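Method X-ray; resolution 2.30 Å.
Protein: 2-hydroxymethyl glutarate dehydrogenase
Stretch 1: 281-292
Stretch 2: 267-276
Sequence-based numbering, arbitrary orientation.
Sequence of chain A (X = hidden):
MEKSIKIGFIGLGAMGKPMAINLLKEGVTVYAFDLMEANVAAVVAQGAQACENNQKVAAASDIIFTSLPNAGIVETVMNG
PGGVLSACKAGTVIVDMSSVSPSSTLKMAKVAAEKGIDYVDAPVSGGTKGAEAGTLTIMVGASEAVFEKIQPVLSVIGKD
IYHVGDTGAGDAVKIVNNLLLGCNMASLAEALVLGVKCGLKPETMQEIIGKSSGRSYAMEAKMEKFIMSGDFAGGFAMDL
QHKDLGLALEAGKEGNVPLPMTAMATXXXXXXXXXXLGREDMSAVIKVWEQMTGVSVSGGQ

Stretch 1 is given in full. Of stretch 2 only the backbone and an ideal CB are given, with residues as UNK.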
# COMPACT_ATOMS: atom_id res chain seq x y z
N ASP A 281 19.43 -5.73 -13.41
CA ASP A 281 18.94 -6.74 -12.51
C ASP A 281 18.03 -6.07 -11.50
O ASP A 281 18.23 -4.90 -11.12
CB ASP A 281 20.09 -7.46 -11.79
CG ASP A 281 19.59 -8.48 -10.79
OD1 ASP A 281 19.20 -9.58 -11.22
OD2 ASP A 281 19.58 -8.18 -9.57
N MET A 282 17.01 -6.81 -11.07
CA MET A 282 16.00 -6.28 -10.19
C MET A 282 16.52 -5.81 -8.83
O MET A 282 15.88 -5.01 -8.21
CB MET A 282 14.84 -7.27 -10.04
CG MET A 282 15.21 -8.73 -9.68
SD MET A 282 15.08 -9.15 -7.95
CE MET A 282 16.72 -8.76 -7.43
N SER A 283 17.69 -6.27 -8.39
CA SER A 283 18.27 -5.83 -7.12
C SER A 283 18.71 -4.37 -7.17
O SER A 283 18.92 -3.75 -6.11
CB SER A 283 19.45 -6.72 -6.71
OG SER A 283 20.50 -6.72 -7.67
N ALA A 284 18.85 -3.83 -8.38
CA ALA A 284 19.10 -2.39 -8.60
C ALA A 284 17.98 -1.52 -8.04
O ALA A 284 18.14 -0.33 -7.93
CB ALA A 284 19.33 -2.09 -10.08
N VAL A 285 16.84 -2.11 -7.68
CA VAL A 285 15.77 -1.34 -7.01
C VAL A 285 16.26 -0.63 -5.72
O VAL A 285 15.72 0.40 -5.33
CB VAL A 285 14.54 -2.24 -6.73
CG1 VAL A 285 14.80 -3.18 -5.54
CG2 VAL A 285 13.30 -1.40 -6.51
N ILE A 286 17.30 -1.19 -5.08
CA ILE A 286 17.95 -0.54 -3.94
C ILE A 286 18.38 0.92 -4.25
O ILE A 286 18.35 1.78 -3.36
CB ILE A 286 19.19 -1.36 -3.42
CG1 ILE A 286 19.56 -0.91 -2.00
CG2 ILE A 286 20.41 -1.19 -4.35
CD1 ILE A 286 20.54 -1.82 -1.27
N LYS A 287 18.76 1.19 -5.50
CA LYS A 287 19.12 2.54 -5.95
C LYS A 287 18.00 3.57 -5.75
O LYS A 287 18.28 4.75 -5.59
CB LYS A 287 19.50 2.52 -7.41
CG LYS A 287 20.77 1.76 -7.74
CD LYS A 287 21.09 1.91 -9.23
CE LYS A 287 22.16 0.96 -9.66
NZ LYS A 287 22.59 1.24 -11.07
N VAL A 288 16.74 3.12 -5.75
CA VAL A 288 15.61 3.99 -5.36
C VAL A 288 15.83 4.67 -4.00
O VAL A 288 15.67 5.88 -3.87
CB VAL A 288 14.26 3.25 -5.32
CG1 VAL A 288 13.16 4.18 -4.75
CG2 VAL A 288 13.87 2.74 -6.71
N TRP A 289 16.24 3.89 -3.01
CA TRP A 289 16.43 4.42 -1.67
C TRP A 289 17.76 5.15 -1.50
O TRP A 289 17.83 6.15 -0.79
CB TRP A 289 16.30 3.28 -0.65
CG TRP A 289 14.97 2.56 -0.72
CD1 TRP A 289 14.79 1.22 -0.81
CD2 TRP A 289 13.65 3.14 -0.74
NE1 TRP A 289 13.44 0.92 -0.87
CE2 TRP A 289 12.72 2.09 -0.83
CE3 TRP A 289 13.17 4.47 -0.69
CZ2 TRP A 289 11.33 2.30 -0.88
CZ3 TRP A 289 11.79 4.67 -0.74
CH2 TRP A 289 10.89 3.59 -0.83
N GLU A 290 18.80 4.67 -2.18
CA GLU A 290 20.12 5.32 -2.19
C GLU A 290 20.01 6.72 -2.75
O GLU A 290 20.59 7.66 -2.20
CB GLU A 290 21.14 4.51 -3.00
CG GLU A 290 21.43 3.16 -2.38
CD GLU A 290 22.42 2.33 -3.15
OE1 GLU A 290 23.38 1.82 -2.51
OE2 GLU A 290 22.25 2.18 -4.39
N GLN A 291 19.28 6.86 -3.84
CA GLN A 291 19.14 8.15 -4.47
C GLN A 291 18.35 9.09 -3.55
O GLN A 291 18.68 10.27 -3.43
CB GLN A 291 18.48 8.02 -5.84
CG GLN A 291 18.24 9.35 -6.57
CD GLN A 291 19.50 10.19 -6.73
OE1 GLN A 291 20.55 9.69 -7.17
NE2 GLN A 291 19.41 11.48 -6.38
N MET A 292 17.31 8.57 -2.90
CA MET A 292 16.45 9.40 -2.06
C MET A 292 17.13 9.83 -0.75
O MET A 292 16.86 10.92 -0.25
CB MET A 292 15.17 8.64 -1.73
CG MET A 292 14.02 9.52 -1.28
SD MET A 292 12.55 8.55 -0.91
CE MET A 292 12.12 7.89 -2.53
N UNK A 267 4.99 -1.23 -6.51
CA UNK A 267 5.16 0.21 -6.62
C UNK A 267 6.60 0.66 -6.36
O UNK A 267 7.08 1.62 -6.97
CB UNK A 267 4.22 0.91 -5.64
N UNK A 268 7.30 -0.04 -5.48
CA UNK A 268 8.71 0.21 -5.25
C UNK A 268 9.53 -0.12 -6.51
O UNK A 268 10.38 0.67 -6.93
CB UNK A 268 9.20 -0.61 -4.06
N UNK A 269 9.27 -1.27 -7.13
CA UNK A 269 9.91 -1.60 -8.39
C UNK A 269 9.50 -0.65 -9.53
O UNK A 269 10.30 -0.42 -10.44
CB UNK A 269 9.57 -3.04 -8.77
N UNK A 270 8.29 -0.11 -9.48
CA UNK A 270 7.90 0.93 -10.45
C UNK A 270 8.76 2.18 -10.30
O UNK A 270 9.11 2.81 -11.28
CB UNK A 270 6.42 1.29 -10.28
N UNK A 271 9.09 2.52 -9.05
CA UNK A 271 10.04 3.60 -8.79
C UNK A 271 11.37 3.39 -9.51
O UNK A 271 11.91 4.31 -10.14
CB UNK A 271 10.28 3.73 -7.29
N UNK A 272 11.89 2.16 -9.42
CA UNK A 272 13.13 1.82 -10.11
C UNK A 272 13.01 1.97 -11.61
O UNK A 272 13.90 2.47 -12.27
CB UNK A 272 13.55 0.39 -9.77
N UNK A 273 11.88 1.53 -12.14
CA UNK A 273 11.60 1.71 -13.56
C UNK A 273 11.47 3.17 -13.95
O UNK A 273 11.99 3.57 -15.00
CB UNK A 273 10.32 0.96 -13.94
N UNK A 274 10.85 3.96 -13.09
CA UNK A 274 10.77 5.41 -13.28
C UNK A 274 12.16 6.06 -13.37
O UNK A 274 12.34 7.02 -14.09
CB UNK A 274 9.98 6.04 -12.13
N UNK A 275 13.12 5.50 -12.63
CA UNK A 275 14.50 5.98 -12.63
C UNK A 275 15.35 5.39 -13.77
O UNK A 275 16.56 5.62 -13.79
CB UNK A 275 15.15 5.65 -11.29
N UNK A 276 14.74 4.65 -14.69
CA UNK A 276 15.42 4.12 -15.87
C UNK A 276 16.20 2.83 -15.63
O UNK A 276 17.07 2.49 -16.42
CB UNK A 276 16.38 5.18 -16.42

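Position 267 has nothing of stretch 1 within 5.5 Å of its ideal CB. Many residues would fit; it is Q267.

At position 268, CA-to-CB points sideways. The ideal CB is 4.8 Å from W289 CZ2 and 4.8 Å from V285 CG2. This apolar gap suits leucine, isoleucine, valine or methionine. The residue is I268. Its CG2 fills the gap, 3.8 Å from V285 CG2 and 4.0 Å from W289 CZ2.

Position 269 also points sideways, with V285 CG2 4.7 Å from the ideal CB. A long side chain could reach on toward M282, so leucine, methionine or an aromatic residue would serve. The residue is F269, with chi1 m. Its ring end comes nearer to stretch 1: CE1 is 3.6 Å from V285 CB and 3.9 Å from M282 CB. M282 O lies at the ring edge, 3.3 Å from F269 CE1.

Position 270 points away, so stretch 1 does not restrict it. The residue is E270, which forms a salt bridge within its own helix to the residue at 273.

Position 271 points toward stretch 1. An ideal CB would sit 3.8 Å from V288 CG2 but only 3.1 Å from I268 O. Little room is left, and glycine or at most alanine is expected. It is G271; V288 CG2 packs 3.8 Å from G271 C.

Position 272 faces stretch 1, and its CA is 5.2 Å from the CA of V285, the nearest CA pair of the two stretches. An ideal CB would be 3.7 Å from V285 CG2 and 3.9 Å from V288 CG2. Glycine or alanine suits best; a larger side chain would have fewer rotamers that avoid V285 CG2. The residue is G272. V288 CG2 lies 3.4 Å from G272 N.

Position 273 points away, and a polar or charged residue is possible. R273 NE pairs with E270 OE2 at 3.2 Å in the salt bridge; the hydrogen bond is weak.

Position 274 is out of reach. Many residues would fit; it is A274.

Position 275 is the first to leave helical angles. It points toward stretch 1, but the ideal CB has no neighbour there within 5.5 Å. A long, flexible apolar chain could bridge this space. M275 does so: SD is 3.7 Å from V288 CA, and CE is 3.7 Å from both K287 O and Q291 CB.

Position 276 has phi 82°, which favours glycine, though asparagine is possible. It is G276, without contact to stretch 1.

Stretch 2 267-276: QIFEGGRAMG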
# COMPACT_ATOMS: atom_id res chain seq x y z
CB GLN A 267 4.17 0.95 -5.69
CG GLN A 267 2.71 0.76 -6.06
CD GLN A 267 2.39 0.96 -7.54
OE1 GLN A 267 1.57 0.23 -8.11
NE2 GLN A 267 3.01 1.95 -8.17
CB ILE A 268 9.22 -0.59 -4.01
CG1 ILE A 268 8.49 -0.11 -2.74
CG2 ILE A 268 10.76 -0.40 -3.83
CD1 ILE A 268 8.70 -1.01 -1.55
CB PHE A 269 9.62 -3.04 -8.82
CG PHE A 269 10.45 -4.05 -8.10
CD1 PHE A 269 11.81 -4.16 -8.35
CD2 PHE A 269 9.87 -4.91 -7.17
CE1 PHE A 269 12.59 -5.13 -7.71
CE2 PHE A 269 10.63 -5.86 -6.51
CZ PHE A 269 12.01 -5.97 -6.79
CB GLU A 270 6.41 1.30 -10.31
CG GLU A 270 5.91 2.19 -11.44
CD GLU A 270 6.13 1.56 -12.81
OE1 GLU A 270 5.47 0.54 -13.11
OE2 GLU A 270 6.98 2.05 -13.56
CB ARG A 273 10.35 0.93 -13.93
CG ARG A 273 10.63 -0.57 -13.95
CD ARG A 273 9.41 -1.38 -13.79
NE ARG A 273 8.26 -0.75 -14.43
CZ ARG A 273 7.73 -1.09 -15.60
NH1 ARG A 273 8.25 -2.06 -16.33
NH2 ARG A 273 6.65 -0.44 -16.04
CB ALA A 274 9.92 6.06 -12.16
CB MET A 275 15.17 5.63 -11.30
CG MET A 275 14.61 6.39 -10.11
SD MET A 275 15.29 5.81 -8.54
CE MET A 275 17.03 6.21 -8.73
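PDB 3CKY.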